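Local coordinates for protein BIM1 (Saccharomyces cerevisiae, PDB 2QJX) that binds microtubules, including their plus ends, and is represented here by the calponin-homology domain of this EB1-family protein, at residues E64-T67 / N68-L72; Q73-F76 / S77-I81. All blocks are in the same frame, centred on the assembly; numbering follows the deposited sequence.

Contact 1 (E64-T67 / N68-L72); sequences EFQT and NYKIL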
loop_
_atom_site.group_PDB
_atom_site.type_symbol
_atom_site.label_atom_id
_atom_site.label_comp_id
_atom_site.label_asym_id
_atom_site.label_seq_id
_atom_site.Cartn_x
_atom_site.Cartn_y
_atom_site.Cartn_z
ATOM N N GLU A 64 12.363 7.364 4.594
ATOM C CA GLU A 64 11.179 7.767 3.850
ATOM C C GLU A 64 10.116 6.672 3.949
ATOM O O GLU A 64 8.924 6.973 4.005
ATOM C CB GLU A 64 11.529 8.040 2.379
ATOM C CG GLU A 64 12.459 9.238 2.190
ATOM C CD GLU A 64 12.816 9.486 0.737
ATOM O OE1 GLU A 64 13.341 8.559 0.087
ATOM O OE2 GLU A 64 12.571 10.609 0.248
ATOM N N PHE A 65 10.540 5.407 3.976
ATOM C CA PHE A 65 9.589 4.301 4.099
ATOM C C PHE A 65 8.889 4.440 5.444
ATOM O O PHE A 65 7.694 4.150 5.578
ATOM C CB PHE A 65 10.279 2.927 4.094
ATOM C CG PHE A 65 11.183 2.677 2.917
ATOM C CD1 PHE A 65 11.131 3.475 1.777
ATOM C CD2 PHE A 65 12.078 1.611 2.948
ATOM C CE1 PHE A 65 11.962 3.216 0.686
ATOM C CE2 PHE A 65 12.912 1.342 1.867
ATOM C CZ PHE A 65 12.855 2.148 0.731
ATOM N N GLN A 66 9.652 4.867 6.446
ATOM C CA GLN A 66 9.125 5.034 7.796
ATOM C C GLN A 66 7.931 5.979 7.806
ATOM O O GLN A 66 6.954 5.744 8.524
ATOM C CB GLN A 66 10.209 5.567 8.735
ATOM C CG GLN A 66 9.952 5.242 10.202
ATOM C CD GLN A 66 10.177 3.770 10.525
ATOM O OE1 GLN A 66 11.270 3.239 10.323
ATOM N NE2 GLN A 66 9.144 3.109 11.032
ATOM N N THR A 67 8.020 7.046 7.015
ATOM C CA THR A 67 6.949 8.030 6.907
ATOM C C THR A 67 5.717 7.386 6.285
ATOM O O THR A 67 4.587 7.644 6.708
ATOM C CB THR A 67 7.380 9.230 6.036
ATOM O OG1 THR A 67 8.322 10.026 6.761
ATOM C CG2 THR A 67 6.177 10.091 5.661
ATOM N N ASN A 68 5.931 6.545 5.278
ATOM C CA ASN A 68 4.810 5.879 4.631
ATOM C C ASN A 68 4.093 4.984 5.623
ATOM O O ASN A 68 2.865 4.952 5.671
ATOM C CB ASN A 68 5.287 5.052 3.437
ATOM C CG ASN A 68 5.873 5.911 2.341
ATOM O OD1 ASN A 68 5.596 7.110 2.270
ATOM N ND2 ASN A 68 6.670 5.305 1.469
ATOM N N TYR A 69 4.858 4.264 6.431
ATOM C CA TYR A 69 4.251 3.383 7.413
ATOM C C TYR A 69 3.522 4.134 8.526
ATOM O O TYR A 69 2.516 3.654 9.045
ATOM C CB TYR A 69 5.300 2.426 7.984
ATOM C CG TYR A 69 5.599 1.292 7.037
ATOM C CD1 TYR A 69 6.798 1.238 6.324
ATOM C CD2 TYR A 69 4.649 0.300 6.804
ATOM C CE1 TYR A 69 7.034 0.224 5.398
ATOM C CE2 TYR A 69 4.875 -0.714 5.883
ATOM C CZ TYR A 69 6.065 -0.746 5.183
ATOM O OH TYR A 69 6.270 -1.743 4.258
ATOM N N LYS A 70 4.003 5.314 8.891
ATOM C CA LYS A 70 3.312 6.071 9.923
ATOM C C LYS A 70 1.984 6.576 9.352
ATOM O O LYS A 70 0.977 6.654 10.059
ATOM C CB LYS A 70 4.200 7.214 10.422
ATOM C CG LYS A 70 5.357 6.674 11.259
ATOM C CD LYS A 70 6.226 7.749 11.888
ATOM C CE LYS A 70 7.277 7.102 12.791
ATOM N NZ LYS A 70 8.284 8.071 13.307
ATOM N N ILE A 71 1.982 6.889 8.061
ATOM C CA ILE A 71 0.766 7.336 7.385
ATOM C C ILE A 71 -0.197 6.153 7.311
ATOM O O ILE A 71 -1.398 6.311 7.532
ATOM C CB ILE A 71 1.073 7.846 5.953
ATOM C CG1 ILE A 71 1.762 9.213 6.026
ATOM C CG2 ILE A 71 -0.222 7.945 5.132
ATOM C CD1 ILE A 71 2.353 9.701 4.692
ATOM N N LEU A 72 0.333 4.968 7.003
ATOM C CA LEU A 72 -0.493 3.763 6.916
ATOM C C LEU A 72 -1.071 3.429 8.288
ATOM O O LEU A 72 -2.258 3.119 8.422
ATOM C CB LEU A 72 0.339 2.574 6.413
ATOM C CG LEU A 72 -0.427 1.275 6.144
ATOM C CD1 LEU A 72 -1.313 1.463 4.926
ATOM C CD2 LEU A 72 0.551 0.121 5.904
#

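Contact 2 (Q73-F76 / S77-I81); sequences QSCF and SRHGI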
loop_
_atom_site.group_PDB
_atom_site.type_symbol
_atom_site.label_atom_id
_atom_site.label_comp_id
_atom_site.label_asym_id
_atom_site.label_seq_id
_atom_site.Cartn_x
_atom_site.Cartn_y
_atom_site.Cartn_z
ATOM N N GLN A 73 -0.231 3.493 9.316
ATOM C CA GLN A 73 -0.695 3.198 10.662
ATOM C C GLN A 73 -1.775 4.176 11.103
ATOM O O GLN A 73 -2.743 3.780 11.749
ATOM C CB GLN A 73 0.479 3.212 11.646
ATOM C CG GLN A 73 1.271 1.910 11.639
ATOM C CD GLN A 73 2.505 1.961 12.517
ATOM O OE1 GLN A 73 2.787 1.023 13.264
ATOM N NE2 GLN A 73 3.257 3.051 12.419
ATOM N N SER A 74 -1.608 5.449 10.749
ATOM C CA SER A 74 -2.584 6.474 11.104
ATOM C C SER A 74 -3.919 6.198 10.434
ATOM O O SER A 74 -4.975 6.450 11.015
ATOM C CB SER A 74 -2.072 7.856 10.701
ATOM O OG SER A 74 -1.022 8.245 11.565
ATOM N N CYS A 75 -3.870 5.686 9.207
ATOM C CA CYS A 75 -5.085 5.345 8.480
ATOM C C CYS A 75 -5.811 4.220 9.214
ATOM O O CYS A 75 -7.026 4.289 9.424
ATOM C CB CYS A 75 -4.749 4.898 7.054
ATOM S SG CYS A 75 -6.173 4.343 6.095
ATOM N N PHE A 76 -5.075 3.181 9.604
ATOM C CA PHE A 76 -5.691 2.070 10.327
ATOM C C PHE A 76 -6.353 2.554 11.615
ATOM O O PHE A 76 -7.472 2.147 11.949
ATOM C CB PHE A 76 -4.646 0.998 10.681
ATOM C CG PHE A 76 -4.346 0.036 9.563
ATOM C CD1 PHE A 76 -4.377 -1.337 9.792
ATOM C CD2 PHE A 76 -3.999 0.492 8.297
ATOM C CE1 PHE A 76 -4.067 -2.243 8.777
ATOM C CE2 PHE A 76 -3.685 -0.404 7.273
ATOM C CZ PHE A 76 -3.719 -1.774 7.513
ATOM N N SER A 77 -5.652 3.414 12.342
ATOM C CA SER A 77 -6.159 3.950 13.599
ATOM C C SER A 77 -7.395 4.822 13.381
ATOM O O SER A 77 -8.407 4.668 14.070
ATOM C CB SER A 77 -5.061 4.762 14.291
ATOM O OG SER A 77 -5.545 5.392 15.465
ATOM N N ARG A 78 -7.310 5.728 12.413
ATOM C CA ARG A 78 -8.417 6.630 12.107
ATOM C C ARG A 78 -9.705 5.872 11.786
ATOM O O ARG A 78 -10.788 6.244 12.245
ATOM C CB ARG A 78 -8.036 7.539 10.930
ATOM C CG ARG A 78 -9.156 8.472 10.467
ATOM C CD ARG A 78 -8.671 9.558 9.481
ATOM N NE ARG A 78 -8.133 9.027 8.227
ATOM C CZ ARG A 78 -6.842 8.782 8.003
ATOM N NH1 ARG A 78 -5.942 9.021 8.947
ATOM N NH2 ARG A 78 -6.447 8.306 6.828
ATOM N N HIS A 79 -9.580 4.801 11.009
ATOM C CA HIS A 79 -10.737 4.009 10.608
ATOM C C HIS A 79 -11.076 2.822 11.498
ATOM O O HIS A 79 -11.990 2.053 11.186
ATOM C CB HIS A 79 -10.558 3.526 9.172
ATOM C CG HIS A 79 -10.555 4.635 8.169
ATOM N ND1 HIS A 79 -11.644 5.454 7.965
ATOM C CD2 HIS A 79 -9.585 5.084 7.337
ATOM C CE1 HIS A 79 -11.346 6.360 7.052
ATOM N NE2 HIS A 79 -10.103 6.158 6.656
ATOM N N GLY A 80 -10.350 2.672 12.597
ATOM C CA GLY A 80 -10.611 1.577 13.516
ATOM C C GLY A 80 -10.300 0.195 12.970
ATOM O O GLY A 80 -10.945 -0.785 13.351
ATOM N N ILE A 81 -9.322 0.107 12.077
ATOM C CA ILE A 81 -8.929 -1.176 11.498
ATOM C C ILE A 81 -8.063 -1.881 12.541
ATOM O O ILE A 81 -7.019 -1.365 12.941
ATOM C CB ILE A 81 -8.118 -0.974 10.190
ATOM C CG1 ILE A 81 -8.886 -0.049 9.234
ATOM C CG2 ILE A 81 -7.850 -2.314 9.522
ATOM C CD1 ILE A 81 -10.316 -0.488 8.956
#

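Contact 1 (E64-T67 / N68-L72)
Four successive i to i+4 backbone bonds tie residues 64-67 to 68-71 within helix 62-78. The amide N of Tyr69 reaches Phe65 O at 3.0 Å. Lys70 N is bonded to Gln66 O in the same way, as is Ile71 N to Thr67 O, while Asn68 N to Glu64 O is longer at 3.3 Å. The carboxamide of Asn68 is turned back beside its own backbone N (chi1 -65°), which carries CG to 3.6 Å from Glu64 O. Its polar ends are satisfied off the helix: OD1 accepts from Lys56 N and ND2 donates to Thr35 O. An alanine here would remove both bonds and would probably leave Lys56 N and Thr35 O without their mates where the two loops meet the helix. Phe65 O approaches the Tyr69 ring obliquely, 3.1 Å from CD1. The ring's CE1 lies 4.4 Å from Phe65 CB, while the hydroxyl is bonded to Gly34 O. On the outer side the methylenes of Lys70 run past Gln66, with CG 3.3 Å from Gln66 O and CE facing Gln66 CG. Thr67 CG2, placed anti to the backbone N, meets Ile71 CD1 at 4.0 Å, and Ile71 continues onto Cys40 of helix 37-47. Asn68 and Tyr69 spend their side-chain polar groups on main-chain atoms of neighbouring loops, joining these to the helix within the calponin-homology fold, whereas the side-chain pairs Gln66-Lys70 and Thr67-Ile71 meet through carbon atoms.

Contact 2 (Q73-F76 / S77-I81)
Cys75 and His79, one turn apart, meet sulfur to ring edge: SG lies in the plane of the imidazole, 3.7 Å from His79 CD2. With SG anti to the backbone N (chi1 176°), the sulfur reaches the ring edge, and CD2 also comes to 3.4 Å from Cys75 O. Outside the segment, the His79 ring stacks on Tyr47 and its NE2 is hydrogen-bonded to Asp49 OD1. Arg78 doubles back along the same helix. Its chain is extended through CD and then bends at chi3 (62°), bringing one face of the guanidinium over Cys75 CA, 3.7 Å from NH2, while NE forms a salt bridge with Asp49 OD2. One carboxylate thus takes both Arg78 and His79, and probably offsets the arginine's charge.

Helix 62-78 ends here in a Schellman motif. Gly80 leaves helical geometry with a positive phi of 68°, and the reversal returns Ile81 N to Phe76 O at 2.8 Å; inside the turn, Gly80 N is bonded to Ser77 O. Before it, the regular pattern runs from Ser77 N to Gln73 O, through Arg78 N to Ser74 O, and on to His79 N with Cys75 O.

The same reversal sets Ile81 against Phe76, the apolar contact that accompanies this cap. The two side chains cross at a slant, with the CG2 branch of Ile81 approaching the ring obliquely to reach CD1 at 3.6 Å and CE1 at 3.9 Å, while Ile81 CB rests 3.8 Å from CD1. Helix 95-112 receives both: Phe76 packs on Phe101, and Ile81 on Trp104 and His108.

How the contacts relate
Contacts 1 and 2 follow one another along helix 62-78, their centres about 13 Å apart. Contact 1 lies in its earlier turns and contact 2 takes the chain through the last turn and out of the helix. The Ser74 hydroxyl bonds to Lys70 O, linking 73-76 back to 68-72. Both contacts rest on helices 37-47 and 95-112: Leu72 and Phe76 each touch Met43 and Phe101. Contact 1 is the nearer to the centre of the chain, about 10 Å from it against about 14 Å for contact 2, measured between centres. Asn68 and Tyr69 of contact 1 bond to main-chain atoms of loops, whereas Arg78 and His79 of contact 2 share the Asp49 carboxylate.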